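Local coordinates for protein glycosyl hydrolase, family 38 (Enterococcus faecalis, PDB 5KBP) that probably hydrolyses alpha-mannosidic linkages in mannose-containing carbohydrates, at residues Asp167-Gly179 with Asp277-Glu289. Residues are numbered along the deposited sequence; the frame is centred on the assembly and turned at random.
Sequences DYSSQYSEMWWEG and DLGTVTGELTSQE
The Trp177 side chain leaves opposite its own N (chi1 -164°); its second torsion then turns NE1 toward Gly283 and a ring face to Leu285 CD1. Leu278 CG also lies opposite the backbone N (chi1 -156°), and the turn at chi2 (67°) sets CD2 on the Trp176 indole. Both contacts flank a parallel strand pairing in the N-terminal glycoside hydrolase family 38 domain. Strand 280-282 is an edge strand, within this chain, of a mixed five-stranded sheet and pairs with strand 174-178. Four backbone hydrogen bonds join them. Trp176 N donates to Gly279 O and its O accepts from Val281 N. Glu178 N donates to Val281 O and its O accepts from Gly283 N.

Trp176 and Thr280 share one sheet face, where Leu278 CD2 lies over the five-membered ring of Trp176, 3.8 Å from its centroid. Lys184 adds a cation-pi contact to this indole. The other sheet face carries Trp177 and Val281. Val281 CG2 packs 3.7 Å from Trp177 CD1 and 3.9 Å from Met175 SD. Phe150 of strand 147-150 touches both Trp177 and Leu285.

The Gln288 amide stacks on the Tyr168 ring, nearly parallel to it, with OE1 over the ring centre. Glu289 OE2 accepts a hydrogen bond from Asp167 N (3.2 Å), and the N-H of Tyr168 is shared weakly between OE1 and OE2. Tyr172 OH donates to Asp277 OD2 at 2.9 Å, on the syn side but tilted out of the carboxylate plane. Trp177 NE1 donates to Gly283 O at 3.1 Å, with the oxygen in the indole plane.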
ATOM      1  N   ASP A 167      18.966  34.374 -22.566  1.00113.15           N
ATOM      2  CA  ASP A 167      19.689  33.187 -22.124  1.00114.72           C
ATOM      3  C   ASP A 167      18.856  31.926 -22.317  1.00109.76           C
ATOM      4  O   ASP A 167      19.303  30.964 -22.942  1.00107.03           O
ATOM      5  CB  ASP A 167      20.100  33.322 -20.656  1.00119.90           C
ATOM      6  CG  ASP A 167      21.600  33.465 -20.480  1.00124.76           C
ATOM      7  OD1 ASP A 167      22.257  34.011 -21.390  1.00128.67           O
ATOM      8  OD2 ASP A 167      22.122  33.031 -19.431  1.00123.79           O
ATOM      9  N   TYR A 168      17.641  31.934 -21.775  1.00109.55           N
ATOM     10  CA  TYR A 168      16.738  30.786 -21.837  1.00104.38           C
ATOM     11  C   TYR A 168      15.650  30.977 -22.885  1.00107.67           C
ATOM     12  O   TYR A 168      14.489  30.622 -22.666  1.00106.86           O
ATOM     13  CB  TYR A 168      16.130  30.518 -20.465  1.00101.48           C
ATOM     14  CG  TYR A 168      17.168  30.325 -19.385  1.00104.90           C
ATOM     15  CD1 TYR A 168      17.866  29.132 -19.272  1.00 99.71           C
ATOM     16  CD2 TYR A 168      17.455  31.341 -18.482  1.00112.36           C
ATOM     17  CE1 TYR A 168      18.820  28.952 -18.288  1.00102.34           C
ATOM     18  CE2 TYR A 168      18.406  31.170 -17.494  1.00114.83           C
ATOM     19  CZ  TYR A 168      19.085  29.973 -17.402  1.00107.93           C
ATOM     20  OH  TYR A 168      20.033  29.799 -16.420  1.00109.21           O
ATOM     21  N   SER A 169      16.007  31.543 -24.035  1.00110.93           N
ATOM     22  CA  SER A 169      15.092  31.706 -25.154  1.00110.35           C
ATOM     23  C   SER A 169      15.790  31.251 -26.425  1.00104.73           C
ATOM     24  O   SER A 169      16.950  31.605 -26.660  1.00105.11           O
ATOM     25  CB  SER A 169      14.626  33.160 -25.290  1.00114.58           C
ATOM     26  OG  SER A 169      13.848  33.554 -24.173  1.00116.56           O
ATOM     27  N   SER A 170      15.090  30.464 -27.235  1.00 99.82           N
ATOM     28  CA  SER A 170      15.628  29.944 -28.482  1.00 94.92           C
ATOM     29  C   SER A 170      14.780  30.423 -29.650  1.00 95.33           C
ATOM     30  O   SER A 170      13.546  30.430 -29.572  1.00 92.32           O
ATOM     31  CB  SER A 170      15.681  28.413 -28.469  1.00 86.17           C
ATOM     32  OG  SER A 170      16.174  27.908 -29.698  1.00 84.90           O
ATOM     33  N   GLN A 171      15.448  30.829 -30.730  1.00 91.07           N
ATOM     34  CA  GLN A 171      14.729  31.214 -31.938  1.00 86.56           C
ATOM     35  C   GLN A 171      13.992  30.033 -32.549  1.00 84.56           C
ATOM     36  O   GLN A 171      12.984  30.219 -33.240  1.00 93.83           O
ATOM     37  CB  GLN A 171      15.695  31.809 -32.963  1.00 86.82           C
ATOM     38  CG  GLN A 171      16.233  33.181 -32.605  1.00 95.52           C
ATOM     39  CD  GLN A 171      17.202  33.706 -33.646  1.00104.53           C
ATOM     40  OE1 GLN A 171      17.948  32.942 -34.257  1.00103.55           O
ATOM     41  NE2 GLN A 171      17.189  35.017 -33.857  1.00109.55           N
ATOM     42  N   TYR A 172      14.469  28.815 -32.304  1.00 70.28           N
ATOM     43  CA  TYR A 172      13.937  27.630 -32.955  1.00 66.46           C
ATOM     44  C   TYR A 172      13.531  26.591 -31.919  1.00 59.57           C
ATOM     45  O   TYR A 172      13.936  26.647 -30.755  1.00 63.75           O
ATOM     46  CB  TYR A 172      14.960  27.021 -33.924  1.00 71.04           C
ATOM     47  CG  TYR A 172      15.629  28.032 -34.824  1.00 74.99           C
ATOM     48  CD1 TYR A 172      14.980  28.528 -35.948  1.00 72.67           C
ATOM     49  CD2 TYR A 172      16.912  28.490 -34.554  1.00 80.34           C
ATOM     50  CE1 TYR A 172      15.589  29.451 -36.776  1.00 84.24           C
ATOM     51  CE2 TYR A 172      17.529  29.414 -35.375  1.00 83.52           C
ATOM     52  CZ  TYR A 172      16.863  29.891 -36.485  1.00 87.39           C
ATOM     53  OH  TYR A 172      17.474  30.811 -37.307  1.00 87.87           O
ATOM     54  N   SER A 173      12.718  25.635 -32.367  1.00 47.06           N
ATOM     55  CA  SER A 173      12.332  24.491 -31.552  1.00 43.44           C
ATOM     56  C   SER A 173      13.412  23.420 -31.495  1.00 46.01           C
ATOM     57  O   SER A 173      13.202  22.385 -30.852  1.00 48.29           O
ATOM     58  CB  SER A 173      11.025  23.888 -32.075  1.00 41.92           C
ATOM     59  OG  SER A 173      11.061  23.731 -33.483  1.00 44.52           O
ATOM     60  N   GLU A 174      14.545  23.636 -32.158  1.00 50.56           N
ATOM     61  CA  GLU A 174      15.720  22.787 -32.044  1.00 47.48           C
ATOM     62  C   GLU A 174      16.867  23.627 -31.502  1.00 54.82           C
ATOM     63  O   GLU A 174      16.993  24.808 -31.842  1.00 57.57           O
ATOM     64  CB  GLU A 174      16.113  22.168 -33.392  1.00 53.08           C
ATOM     65  CG  GLU A 174      15.028  21.330 -34.056  1.00 60.25           C
ATOM     66  CD  GLU A 174      13.958  22.174 -34.724  1.00 62.94           C
ATOM     67  OE1 GLU A 174      12.760  21.871 -34.543  1.00 63.18           O
ATOM     68  OE2 GLU A 174      14.317  23.144 -35.422  1.00 60.15           O
ATOM     69  N   MET A 175      17.700  23.023 -30.662  1.00 56.97           N
ATOM     70  CA  MET A 175      18.748  23.777 -29.990  1.00 55.94           C
ATOM     71  C   MET A 175      19.818  22.818 -29.494  1.00 54.75           C
ATOM     72  O   MET A 175      19.615  21.602 -29.432  1.00 51.41           O
ATOM     73  CB  MET A 175      18.179  24.601 -28.829  1.00 57.73           C
ATOM     74  CG  MET A 175      17.724  23.758 -27.645  1.00 61.33           C
ATOM     75  SD  MET A 175      16.590  24.630 -26.552  1.00 65.76           S
ATOM     76  CE  MET A 175      15.202  24.892 -27.655  1.00 65.72           C
ATOM     77  N   TRP A 176      20.968  23.387 -29.144  1.00 52.57           N
ATOM     78  CA  TRP A 176      22.024  22.645 -28.475  1.00 48.57           C
ATOM     79  C   TRP A 176      21.911  22.850 -26.973  1.00 53.68           C
ATOM     80  O   TRP A 176      21.664  23.965 -26.504  1.00 58.96           O
ATOM     81  CB  TRP A 176      23.404  23.092 -28.964  1.00 54.60           C
ATOM     82  CG  TRP A 176      23.635  22.835 -30.417  1.00 61.00           C
ATOM     83  CD1 TRP A 176      23.805  23.769 -31.397  1.00 63.15           C
ATOM     84  CD2 TRP A 176      23.709  21.557 -31.060  1.00 65.22           C
ATOM     85  NE1 TRP A 176      23.988  23.151 -32.611  1.00 66.82           N
ATOM     86  CE2 TRP A 176      23.933  21.794 -32.431  1.00 65.72           C
ATOM     87  CE3 TRP A 176      23.611  20.236 -30.611  1.00 62.32           C
ATOM     88  CZ2 TRP A 176      24.060  20.760 -33.357  1.00 65.67           C
ATOM     89  CZ3 TRP A 176      23.738  19.211 -31.532  1.00 63.34           C
ATOM     90  CH2 TRP A 176      23.959  19.479 -32.889  1.00 66.65           C
ATOM     91  N   TRP A 177      22.081  21.768 -26.221  1.00 51.54           N
ATOM     92  CA  TRP A 177      22.018  21.810 -24.765  1.00 51.52           C
ATOM     93  C   TRP A 177      23.382  21.404 -24.223  1.00 54.47           C
ATOM     94  O   TRP A 177      23.779  20.239 -24.336  1.00 50.11           O
ATOM     95  CB  TRP A 177      20.914  20.900 -24.235  1.00 51.25           C
ATOM     96  CG  TRP A 177      20.548  21.182 -22.813  1.00 53.90           C
ATOM     97  CD1 TRP A 177      21.090  22.136 -22.001  1.00 49.09           C
ATOM     98  CD2 TRP A 177      19.554  20.508 -22.034  1.00 60.74           C
ATOM     99  NE1 TRP A 177      20.496  22.094 -20.763  1.00 55.81           N
ATOM    100  CE2 TRP A 177      19.550  21.104 -20.757  1.00 64.29           C
ATOM    101  CE3 TRP A 177      18.667  19.458 -22.292  1.00 61.03           C
ATOM    102  CZ2 TRP A 177      18.696  20.683 -19.741  1.00 65.36           C
ATOM    103  CZ3 TRP A 177      17.820  19.043 -21.281  1.00 63.39           C
ATOM    104  CH2 TRP A 177      17.839  19.655 -20.024  1.00 63.53           C
ATOM    105  N   GLU A 178      24.092  22.361 -23.638  1.00 52.89           N
ATOM    106  CA  GLU A 178      25.425  22.141 -23.096  1.00 52.74           C
ATOM    107  C   GLU A 178      25.365  22.162 -21.575  1.00 52.11           C
ATOM    108  O   GLU A 178      24.832  23.107 -20.985  1.00 53.62           O
ATOM    109  CB  GLU A 178      26.400  23.203 -23.610  1.00 56.84           C
ATOM    110  CG  GLU A 178      27.819  23.054 -23.094  1.00 65.88           C
ATOM    111  CD  GLU A 178      28.772  24.049 -23.729  1.00 79.24           C
ATOM    112  OE1 GLU A 178      28.460  24.558 -24.826  1.00 80.76           O
ATOM    113  OE2 GLU A 178      29.832  24.324 -23.128  1.00 82.93           O
ATOM    114  N   GLY A 179      25.907  21.119 -20.946  1.00 53.73           N
ATOM    115  CA  GLY A 179      25.931  21.042 -19.506  1.00 53.69           C
ATOM    116  C   GLY A 179      27.109  21.784 -18.915  1.00 54.02           C
ATOM    117  O   GLY A 179      27.932  22.388 -19.617  1.00 57.19           O
ATOM    118  N   ASP A 277      23.578  28.513 -37.311  1.00 95.18           N
ATOM    119  CA  ASP A 277      23.241  29.540 -36.336  1.00 97.73           C
ATOM    120  C   ASP A 277      22.341  29.022 -35.221  1.00 90.43           C
ATOM    121  O   ASP A 277      21.631  29.815 -34.590  1.00 90.53           O
ATOM    122  CB  ASP A 277      22.580  30.733 -37.031  1.00 98.64           C
ATOM    123  CG  ASP A 277      21.193  30.408 -37.552  1.00 97.65           C
ATOM    124  OD1 ASP A 277      20.970  29.258 -37.983  1.00 94.56           O
ATOM    125  OD2 ASP A 277      20.323  31.304 -37.524  1.00 99.63           O
ATOM    126  N   LEU A 278      22.353  27.717 -34.964  1.00 85.36           N
ATOM    127  CA  LEU A 278      21.481  27.146 -33.949  1.00 78.64           C
ATOM    128  C   LEU A 278      21.898  27.617 -32.560  1.00 81.60           C
ATOM    129  O   LEU A 278      23.085  27.637 -32.223  1.00 83.84           O
ATOM    130  CB  LEU A 278      21.510  25.621 -34.019  1.00 65.90           C
ATOM    131  CG  LEU A 278      20.282  24.906 -33.456  1.00 66.29           C
ATOM    132  CD1 LEU A 278      19.063  25.188 -34.323  1.00 64.15           C
ATOM    133  CD2 LEU A 278      20.529  23.412 -33.337  1.00 66.13           C
ATOM    134  N   GLY A 279      20.910  28.001 -31.756  1.00 79.01           N
ATOM    135  CA  GLY A 279      21.179  28.497 -30.424  1.00 76.07           C
ATOM    136  C   GLY A 279      21.615  27.401 -29.469  1.00 64.56           C
ATOM    137  O   GLY A 279      21.491  26.204 -29.731  1.00 55.78           O
ATOM    138  N   THR A 280      22.138  27.835 -28.324  1.00 64.22           N
ATOM    139  CA  THR A 280      22.640  26.921 -27.307  1.00 64.46           C
ATOM    140  C   THR A 280      22.196  27.395 -25.932  1.00 63.99           C
ATOM    141  O   THR A 280      22.446  28.545 -25.558  1.00 74.38           O
ATOM    142  CB  THR A 280      24.169  26.816 -27.353  1.00 60.81           C
ATOM    143  OG1 THR A 280      24.581  26.362 -28.649  1.00 63.30           O
ATOM    144  CG2 THR A 280      24.670  25.839 -26.297  1.00 52.22           C
ATOM    145  N   VAL A 281      21.535  26.511 -25.191  1.00 56.04           N
ATOM    146  CA  VAL A 281      21.182  26.754 -23.798  1.00 54.14           C
ATOM    147  C   VAL A 281      22.156  25.984 -22.920  1.00 54.60           C
ATOM    148  O   VAL A 281      22.633  24.903 -23.283  1.00 57.59           O
ATOM    149  CB  VAL A 281      19.722  26.356 -23.498  1.00 54.36           C
ATOM    150  CG1 VAL A 281      18.769  27.271 -24.239  1.00 60.78           C
ATOM    151  CG2 VAL A 281      19.473  24.905 -23.875  1.00 52.16           C
ATOM    152  N   THR A 282      22.461  26.545 -21.752  1.00 55.74           N
ATOM    153  CA  THR A 282      23.485  25.996 -20.874  1.00 65.43           C
ATOM    154  C   THR A 282      22.944  25.854 -19.460  1.00 62.90           C
ATOM    155  O   THR A 282      22.398  26.810 -18.899  1.00 67.38           O
ATOM    156  CB  THR A 282      24.738  26.881 -20.862  1.00 70.79           C
ATOM    157  OG1 THR A 282      25.279  26.964 -22.183  1.00 77.88           O
ATOM    158  CG2 THR A 282      25.785  26.302 -19.920  1.00 60.60           C
ATOM    159  N   GLY A 283      23.100  24.659 -18.891  1.00 51.84           N
ATOM    160  CA  GLY A 283      22.807  24.457 -17.482  1.00 64.52           C
ATOM    161  C   GLY A 283      21.344  24.156 -17.195  1.00 63.01           C
ATOM    162  O   GLY A 283      20.630  23.558 -18.001  1.00 58.49           O
ATOM    163  N   GLU A 284      20.900  24.584 -16.014  1.00 61.60           N
ATOM    164  CA  GLU A 284      19.539  24.320 -15.569  1.00 56.75           C
ATOM    165  C   GLU A 284      18.527  25.023 -16.464  1.00 58.14           C
ATOM    166  O   GLU A 284      18.780  26.105 -17.004  1.00 61.82           O
ATOM    167  CB  GLU A 284      19.348  24.783 -14.122  1.00 56.71           C
ATOM    168  CG  GLU A 284      19.901  23.851 -13.057  1.00 65.92           C
ATOM    169  CD  GLU A 284      19.643  24.375 -11.657  1.00 69.84           C
ATOM    170  OE1 GLU A 284      19.365  25.585 -11.521  1.00 69.58           O
ATOM    171  OE2 GLU A 284      19.713  23.582 -10.694  1.00 74.28           O
ATOM    172  N   LEU A 285      17.362  24.399 -16.602  1.00 55.85           N
ATOM    173  CA  LEU A 285      16.207  24.978 -17.280  1.00 54.75           C
ATOM    174  C   LEU A 285      15.077  25.007 -16.257  1.00 68.09           C
ATOM    175  O   LEU A 285      14.255  24.090 -16.198  1.00 78.18           O
ATOM    176  CB  LEU A 285      15.825  24.181 -18.527  1.00 45.43           C
ATOM    177  CG  LEU A 285      16.940  23.889 -19.532  1.00 53.21           C
ATOM    178  CD1 LEU A 285      16.392  23.140 -20.735  1.00 56.49           C
ATOM    179  CD2 LEU A 285      17.635  25.171 -19.963  1.00 50.66           C
ATOM    180  N   THR A 286      15.047  26.058 -15.438  1.00 60.44           N
ATOM    181  CA  THR A 286      14.100  26.175 -14.337  1.00 67.06           C
ATOM    182  C   THR A 286      13.105  27.314 -14.555  1.00 72.27           C
ATOM    183  O   THR A 286      12.577  27.875 -13.592  1.00 69.59           O
ATOM    184  CB  THR A 286      14.845  26.365 -13.016  1.00 77.37           C
ATOM    185  OG1 THR A 286      16.122  25.719 -13.091  1.00 86.98           O
ATOM    186  CG2 THR A 286      14.056  25.758 -11.862  1.00 81.98           C
ATOM    187  N   SER A 287      12.842  27.658 -15.818  1.00 70.55           N
ATOM    188  CA  SER A 287      11.923  28.741 -16.169  1.00 66.39           C
ATOM    189  C   SER A 287      12.334  30.052 -15.502  1.00 65.28           C
ATOM    190  O   SER A 287      11.501  30.785 -14.963  1.00 56.42           O
ATOM    191  CB  SER A 287      10.477  28.379 -15.814  1.00 65.32           C
ATOM    192  OG  SER A 287      10.101  27.146 -16.399  1.00 63.42           O
ATOM    193  N   GLN A 288      13.636  30.348 -15.536  1.00 72.05           N
ATOM    194  CA  GLN A 288      14.146  31.535 -14.859  1.00 70.72           C
ATOM    195  C   GLN A 288      13.626  32.820 -15.492  1.00 66.58           C
ATOM    196  O   GLN A 288      13.399  33.807 -14.784  1.00 61.15           O
ATOM    197  CB  GLN A 288      15.677  31.534 -14.864  1.00 80.26           C
ATOM    198  CG  GLN A 288      16.319  30.380 -14.107  1.00 84.02           C
ATOM    199  CD  GLN A 288      16.477  29.131 -14.954  1.00 86.17           C
ATOM    200  OE1 GLN A 288      15.877  29.010 -16.023  1.00 82.25           O
ATOM    201  NE2 GLN A 288      17.293  28.198 -14.481  1.00 91.27           N
ATOM    202  N   GLU A 289      13.430  32.829 -16.811  1.00 74.20           N
ATOM    203  CA  GLU A 289      13.022  34.028 -17.534  1.00 76.78           C
ATOM    204  C   GLU A 289      11.519  34.073 -17.794  1.00 68.12           C
ATOM    205  O   GLU A 289      11.077  34.676 -18.777  1.00 70.47           O
ATOM    206  CB  GLU A 289      13.798  34.140 -18.846  1.00 80.16           C
ATOM    207  CG  GLU A 289      15.301  34.268 -18.654  1.00 87.82           C
ATOM    208  CD  GLU A 289      16.051  34.384 -19.966  1.00102.74           C
ATOM    209  OE1 GLU A 289      15.437  34.149 -21.028  1.00106.83           O
ATOM    210  OE2 GLU A 289      17.255  34.713 -19.933  1.00106.39           O
TER